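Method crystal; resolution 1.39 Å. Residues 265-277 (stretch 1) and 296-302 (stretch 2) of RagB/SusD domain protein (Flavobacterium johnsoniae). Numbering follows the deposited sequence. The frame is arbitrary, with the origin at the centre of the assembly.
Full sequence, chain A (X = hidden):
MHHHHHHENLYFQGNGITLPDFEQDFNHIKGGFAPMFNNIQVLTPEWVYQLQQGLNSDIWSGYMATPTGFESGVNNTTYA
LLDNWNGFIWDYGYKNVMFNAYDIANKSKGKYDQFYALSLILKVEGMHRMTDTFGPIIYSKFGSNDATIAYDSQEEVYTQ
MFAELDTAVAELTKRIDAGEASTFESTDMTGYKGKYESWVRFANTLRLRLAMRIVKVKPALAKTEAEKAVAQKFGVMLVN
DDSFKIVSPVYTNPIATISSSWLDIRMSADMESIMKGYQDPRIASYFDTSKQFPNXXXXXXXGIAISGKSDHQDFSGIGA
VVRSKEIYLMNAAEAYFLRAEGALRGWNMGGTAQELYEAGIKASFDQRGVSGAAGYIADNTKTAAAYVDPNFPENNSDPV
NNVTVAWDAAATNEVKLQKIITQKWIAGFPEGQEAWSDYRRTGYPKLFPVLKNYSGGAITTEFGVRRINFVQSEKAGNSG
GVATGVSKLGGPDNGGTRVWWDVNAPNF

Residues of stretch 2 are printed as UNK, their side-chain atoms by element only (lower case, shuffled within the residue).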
ATOM      1  N   ILE A 265      11.985   7.558 -31.146  1.00 11.63           N
ATOM      2  CA  ILE A 265      12.442   7.731 -29.765  1.00 10.29           C
ATOM      3  C   ILE A 265      13.724   8.558 -29.768  1.00 11.82           C
ATOM      4  O   ILE A 265      14.556   8.445 -30.692  1.00 12.27           O
ATOM      5  CB  ILE A 265      12.604   6.367 -29.017  1.00 11.80           C
ATOM      6  CG1 ILE A 265      12.575   6.556 -27.488  1.00 11.12           C
ATOM      7  CG2 ILE A 265      13.861   5.625 -29.447  1.00 11.93           C
ATOM      8  CD1 ILE A 265      11.191   6.885 -26.954  1.00 12.49           C
ATOM      9  N   ARG A 266      13.860   9.404 -28.750  1.00 11.88           N
ATOM     10  CA  ARG A 266      14.975  10.340 -28.634  1.00 12.14           C
ATOM     11  C   ARG A 266      15.487  10.381 -27.194  1.00 11.31           C
ATOM     12  O   ARG A 266      14.848   9.849 -26.274  1.00 11.17           O
ATOM     13  CB  ARG A 266      14.524  11.759 -29.013  1.00 12.69           C
ATOM     14  CG  ARG A 266      13.913  11.945 -30.410  1.00 11.67           C
ATOM     15  CD  ARG A 266      14.960  12.091 -31.517  1.00 14.62           C
ATOM     16  NE  ARG A 266      15.466  10.800 -31.953  1.00 14.15           N
ATOM     17  CZ  ARG A 266      16.284  10.611 -32.986  1.00 13.50           C
ATOM     18  NH1 ARG A 266      16.695  11.645 -33.719  1.00 14.51           N
ATOM     19  NH2 ARG A 266      16.685   9.390 -33.293  1.00 13.57           N
ATOM     20  N   MET A 267      16.640  11.011 -26.995  1.00 10.78           N
ATOM     21  CA  MET A 267      17.089  11.404 -25.667  1.00 11.58           C
ATOM     22  C   MET A 267      15.962  12.131 -24.930  1.00 11.85           C
ATOM     23  O   MET A 267      15.205  12.895 -25.537  1.00 11.91           O
ATOM     24  CB  MET A 267      18.286  12.341 -25.813  1.00 12.31           C
ATOM     25  CG  MET A 267      18.917  12.787 -24.505  1.00 10.02           C
ATOM     26  SD  MET A 267      20.199  14.011 -24.862  1.00 13.84           S
ATOM     27  CE  MET A 267      21.085  14.025 -23.307  1.00 13.83           C
ATOM     28  N   SER A 268      15.839  11.896 -23.624  1.00 11.57           N
ATOM     29  CA  SER A 268      14.816  12.568 -22.822  1.00  9.94           C
ATOM     30  C   SER A 268      15.310  13.867 -22.194  1.00  9.97           C
ATOM     31  O   SER A 268      16.511  14.091 -22.050  1.00 11.70           O
ATOM     32  CB  SER A 268      14.367  11.654 -21.683  1.00 10.43           C
ATOM     33  OG  SER A 268      15.425  11.524 -20.755  1.00 12.17           O
ATOM     34  N   ALA A 269      14.364  14.705 -21.779  1.00 10.27           N
ATOM     35  CA  ALA A 269      14.696  15.913 -21.034  1.00 10.86           C
ATOM     36  C   ALA A 269      15.351  15.614 -19.687  1.00 12.50           C
ATOM     37  O   ALA A 269      16.242  16.340 -19.265  1.00 12.71           O
ATOM     38  CB  ALA A 269      13.458  16.773 -20.840  1.00 11.22           C
ATOM     39  N   ASP A 270      14.928  14.551 -19.006  1.00 11.05           N
ATOM     40  CA  ASP A 270      15.574  14.201 -17.737  1.00 11.31           C
ATOM     41  C   ASP A 270      17.038  13.817 -17.938  1.00 10.77           C
ATOM     42  O   ASP A 270      17.907  14.208 -17.151  1.00 10.54           O
ATOM     43  CB  ASP A 270      14.838  13.054 -17.030  1.00 11.94           C
ATOM     44  CG  ASP A 270      13.489  13.467 -16.478  1.00 12.33           C
ATOM     45  OD1 ASP A 270      13.427  14.410 -15.659  1.00 12.23           O
ATOM     46  OD2 ASP A 270      12.490  12.833 -16.866  1.00 13.01           O
ATOM     47  N   MET A 271      17.312  13.035 -18.982  1.00 10.28           N
ATOM     48  CA  MET A 271      18.685  12.662 -19.281  1.00 11.37           C
ATOM     49  C   MET A 271      19.523  13.895 -19.631  1.00 11.46           C
ATOM     50  O   MET A 271      20.668  13.998 -19.199  1.00 12.16           O
ATOM     51  CB  MET A 271      18.739  11.612 -20.393  1.00 11.39           C
ATOM     52  CG  MET A 271      18.630  10.184 -19.883  1.00 10.79           C
ATOM     53  SD  MET A 271      20.200   9.710 -19.157  1.00 11.36           S
ATOM     54  CE  MET A 271      19.760   8.153 -18.384  1.00 12.50           C
ATOM     55  N   GLU A 272      18.949  14.830 -20.381  1.00 12.27           N
ATOM     56  CA  GLU A 272      19.694  16.052 -20.684  1.00 13.44           C
ATOM     57  C   GLU A 272      20.006  16.814 -19.398  1.00 12.85           C
ATOM     58  O   GLU A 272      21.145  17.177 -19.144  1.00 13.74           O
ATOM     59  CB  GLU A 272      18.936  16.959 -21.658  1.00 12.47           C
ATOM     60  CG  GLU A 272      19.775  18.176 -22.033  1.00 15.48           C
ATOM     61  CD  GLU A 272      19.042  19.230 -22.853  1.00 17.52           C
ATOM     62  OE1 GLU A 272      18.158  18.890 -23.666  1.00 14.59           O
ATOM     63  OE2 GLU A 272      19.385  20.424 -22.692  1.00 20.80           O
ATOM     64  N   SER A 273      18.993  17.030 -18.566  1.00 12.45           N
ATOM     65  CA  SER A 273      19.177  17.779 -17.328  1.00 12.25           C
ATOM     66  C   SER A 273      20.244  17.163 -16.426  1.00 13.02           C
ATOM     67  O   SER A 273      21.158  17.848 -15.944  1.00 13.00           O
ATOM     68  CB  SER A 273      17.846  17.877 -16.573  1.00 13.44           C
ATOM     69  OG  SER A 273      18.035  18.512 -15.320  1.00 13.72           O
ATOM     70  N   ILE A 274      20.131  15.863 -16.194  1.00 11.75           N
ATOM     71  CA  ILE A 274      21.022  15.189 -15.263  1.00 12.62           C
ATOM     72  C   ILE A 274      22.427  14.990 -15.832  1.00 12.52           C
ATOM     73  O   ILE A 274      23.416  15.320 -15.180  1.00 13.37           O
ATOM     74  CB  ILE A 274      20.394  13.866 -14.778  1.00 11.20           C
ATOM     75  CG1 ILE A 274      19.157  14.186 -13.932  1.00 13.68           C
ATOM     76  CG2 ILE A 274      21.404  13.045 -13.988  1.00 11.93           C
ATOM     77  CD1 ILE A 274      18.344  12.963 -13.497  1.00 13.01           C
ATOM     78  N   MET A 275      22.525  14.456 -17.044  1.00 13.42           N
ATOM     79  CA  MET A 275      23.845  14.161 -17.596  1.00 12.38           C
ATOM     80  C   MET A 275      24.619  15.420 -18.026  1.00 14.34           C
ATOM     81  O   MET A 275      25.834  15.491 -17.826  1.00 15.46           O
ATOM     82  CB  MET A 275      23.771  13.091 -18.697  1.00 13.97           C
ATOM     83  CG  MET A 275      23.261  11.741 -18.153  1.00 15.55           C
ATOM     84  SD  MET A 275      23.521  10.322 -19.239  1.00 15.00           S
ATOM     85  CE  MET A 275      25.292  10.106 -19.067  1.00 12.54           C
ATOM     86  N   LYS A 276      23.925  16.413 -18.577  1.00 13.50           N
ATOM     87  CA  LYS A 276      24.581  17.693 -18.872  1.00 14.71           C
ATOM     88  C   LYS A 276      24.997  18.401 -17.588  1.00 17.26           C
ATOM     89  O   LYS A 276      26.078  18.986 -17.518  1.00 17.65           O
ATOM     90  CB  LYS A 276      23.667  18.618 -19.670  1.00 16.91           C
ATOM     91  CG  LYS A 276      23.668  18.403 -21.162  1.00 20.48           C
ATOM     92  CD  LYS A 276      22.996  19.600 -21.820  1.00 30.18           C
ATOM     93  CE  LYS A 276      23.233  19.662 -23.313  1.00 34.43           C
ATOM     94  NZ  LYS A 276      22.328  20.673 -23.932  1.00 27.29           N
ATOM     95  N   GLY A 277      24.137  18.366 -16.573  1.00 14.48           N
ATOM     96  CA  GLY A 277      24.444  19.019 -15.310  1.00 14.72           C
ATOM     97  C   GLY A 277      25.749  18.514 -14.729  1.00 15.65           C
ATOM     98  O   GLY A 277      26.581  19.289 -14.243  1.00 17.84           O
ATOM     99  N   UNK A 296      25.346  19.375 -30.219  1.00 20.07           N
ATOM    100  CA  UNK A 296      24.726  19.489 -28.902  1.00 22.06           C
ATOM    101  C   UNK A 296      23.912  18.246 -28.560  1.00 16.69           C
ATOM    102  O   UNK A 296      23.366  17.584 -29.443  1.00 18.62           O
ATOM    103  c   UNK A 296      23.600  23.239 -28.750  1.00 40.01           C
ATOM    104  o   UNK A 296      22.777  23.198 -27.809  1.00 39.76           O
ATOM    105  o   UNK A 296      23.678  24.208 -29.537  1.00 39.53           O
ATOM    106  c   UNK A 296      24.536  22.055 -28.950  1.00 24.23           C
ATOM    107  c   UNK A 296      23.815  20.719 -28.830  1.00 20.10           C
ATOM    108  N   UNK A 297      23.856  17.935 -27.269  1.00 16.94           N
ATOM    109  CA  UNK A 297      22.968  16.891 -26.760  1.00 16.11           C
ATOM    110  C   UNK A 297      21.667  17.525 -26.305  1.00 17.20           C
ATOM    111  O   UNK A 297      21.650  18.289 -25.341  1.00 21.26           O
ATOM    112  o   UNK A 297      28.313  13.478 -27.400  1.00 18.98           O
ATOM    113  c   UNK A 297      23.637  16.134 -25.605  1.00 15.09           C
ATOM    114  c   UNK A 297      27.290  15.336 -26.289  1.00 15.31           C
ATOM    115  c   UNK A 297      25.947  13.561 -27.178  1.00 16.41           C
ATOM    116  c   UNK A 297      24.809  14.213 -26.738  1.00 14.91           C
ATOM    117  c   UNK A 297      26.143  15.979 -25.849  1.00 16.59           C
ATOM    118  c   UNK A 297      27.186  14.130 -26.954  1.00 15.03           C
ATOM    119  c   UNK A 297      24.886  15.423 -26.059  1.00 14.73           C
ATOM    120  N   UNK A 298      20.581  17.226 -27.014  1.00 13.51           N
ATOM    121  CA  UNK A 298      19.286  17.825 -26.709  1.00 14.98           C
ATOM    122  C   UNK A 298      18.212  16.764 -26.535  1.00 13.43           C
ATOM    123  O   UNK A 298      18.031  15.905 -27.399  1.00 14.05           O
ATOM    124  c   UNK A 298      19.560  20.872 -26.501  1.00 18.42           C
ATOM    125  c   UNK A 298      18.125  21.233 -26.157  1.00 20.56           C
ATOM    126  c   UNK A 298      18.861  18.816 -27.802  1.00 15.75           C
ATOM    127  c   UNK A 298      19.666  20.115 -27.822  1.00 21.07           C
ATOM    128  n   UNK A 298      18.030  21.875 -24.812  1.00 19.59           N
ATOM    129  N   UNK A 299      17.502  16.839 -25.413  1.00 12.35           N
ATOM    130  CA  UNK A 299      16.483  15.858 -25.097  1.00 13.33           C
ATOM    131  C   UNK A 299      15.085  16.408 -25.267  1.00 13.49           C
ATOM    132  O   UNK A 299      14.877  17.628 -25.332  1.00 13.60           O
ATOM    133  N   UNK A 300      14.124  15.493 -25.327  1.00 12.06           N
ATOM    134  CA  UNK A 300      12.722  15.809 -25.542  1.00 12.71           C
ATOM    135  C   UNK A 300      11.938  15.585 -24.243  1.00 12.12           C
ATOM    136  O   UNK A 300      12.143  14.582 -23.543  1.00 12.07           O
ATOM    137  c   UNK A 300      10.682  15.245 -26.896  1.00 13.13           C
ATOM    138  c   UNK A 300      12.964  15.122 -27.943  1.00 14.43           C
ATOM    139  c   UNK A 300      12.150  14.930 -26.662  1.00 12.08           C
ATOM    140  N   UNK A 301      11.046  16.518 -23.920  1.00 11.15           N
ATOM    141  CA  UNK A 301      10.214  16.422 -22.725  1.00 12.97           C
ATOM    142  C   UNK A 301       9.106  15.394 -22.949  1.00 11.48           C
ATOM    143  O   UNK A 301       8.515  15.328 -24.024  1.00 12.80           O
ATOM    144  n   UNK A 301       8.707  20.649 -18.557  1.00 16.55           N
ATOM    145  c   UNK A 301       8.748  17.844 -21.169  1.00 18.11           C
ATOM    146  n   UNK A 301       7.603  19.326 -17.036  1.00 17.35           N
ATOM    147  c   UNK A 301       9.603  17.793 -22.419  1.00 13.51           C
ATOM    148  c   UNK A 301       9.541  18.326 -19.989  1.00 17.91           C
ATOM    149  n   UNK A 301       8.724  18.346 -18.782  1.00 14.75           N
ATOM    150  c   UNK A 301       8.343  19.441 -18.131  1.00 13.96           C
ATOM    151  N   UNK A 302       8.820  14.583 -21.929  1.00 11.55           N
ATOM    152  CA  UNK A 302       7.721  13.624 -22.041  1.00 11.42           C
ATOM    153  C   UNK A 302       6.427  14.141 -21.399  1.00 12.12           C
ATOM    154  O   UNK A 302       6.458  14.914 -20.433  1.00 11.90           O
ATOM    155  o   UNK A 302       7.120  11.265 -21.895  1.00 11.49           O
ATOM    156  c   UNK A 302       8.153  12.246 -19.947  1.00 12.32           C
ATOM    157  c   UNK A 302       8.094  12.227 -21.471  1.00 10.66           C
TER

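Position 296 carries five side-chain atoms, a run of three carbons whose last bears two oxygens. The unbranched chain ending in a carboxylate identifies Glu-296, which makes no close contact with stretch 1.

At position 297 a single carbon leads into a six-membered carbon ring that bears one oxygen. The CB packs against the methyl end of Met-267, 4.0 Å from CE, and the backbone O receives a weak hydrogen bond from Lys-276 NZ at 2.9 Å. This is Tyr-297, whose ring leads away from stretch 1.

Position 298 has four carbons in a row ending in nitrogen, and the nitrogen lies 2.9 Å from Glu-272 OE2. A linear chain with a terminal amine is lysine, Lys-298. Although CA-to-CB points away from stretch 1 overall, chi1, chi2 and chi3 are all m, and the folded chain returns its NZ to form a salt bridge with Glu-272.

Position 299 has no side-chain atoms. Its CA lies 3.3 Å from Met-267 O and 3.5 Å from Ser-268 O, in CA-H...O contacts, and its N donates a nearly straight hydrogen bond to Glu-272 OE1 (2.8 Å, 174°). This is Gly-299. A CB in ideal geometry would fall 2.1 Å from Ser-268 O, a clash, so the packing leaves no room for one.

At position 300 one carbon carries two more, and one of the outer carbons lies 3.9 Å from Arg-266 CB. With three carbons and no heteroatom it is Val-300.

Position 301 shows three carbons, a nitrogen, and then a carbon carrying two further nitrogens; its CA lies 3.8 Å from Ala-269 CB. The guanidinium defines Arg-301. CA-to-CB points away from stretch 1, and the terminal nitrogens are bonded elsewhere in the structure.

Position 302 has one carbon bearing an oxygen and a carbon. This is Thr-302, beyond close contact with stretch 1.

The contact joins a backbone bridge to a charged cluster. Val-300 N donates to Met-267 O and Ala-269 N donates to Val-300 O, both at 2.8 Å, setting Val-300 beside Ser-268 just where the helix begins. Ser-268 OG caps that helix by accepting from Met-271 N at 3.0 Å. One turn on, the Glu-272 carboxylate binds both a backbone amide and a lysine of stretch 2, while Lys-276 NZ, 3.2 Å from Glu-272 OE2, completes a second salt bridge. The shared carboxylate offsets the proximity of two like charges, Lys-276 NZ and Lys-298 NZ, 4.5 Å apart.

Stretch 2, residues 296-302: EYKGVRT
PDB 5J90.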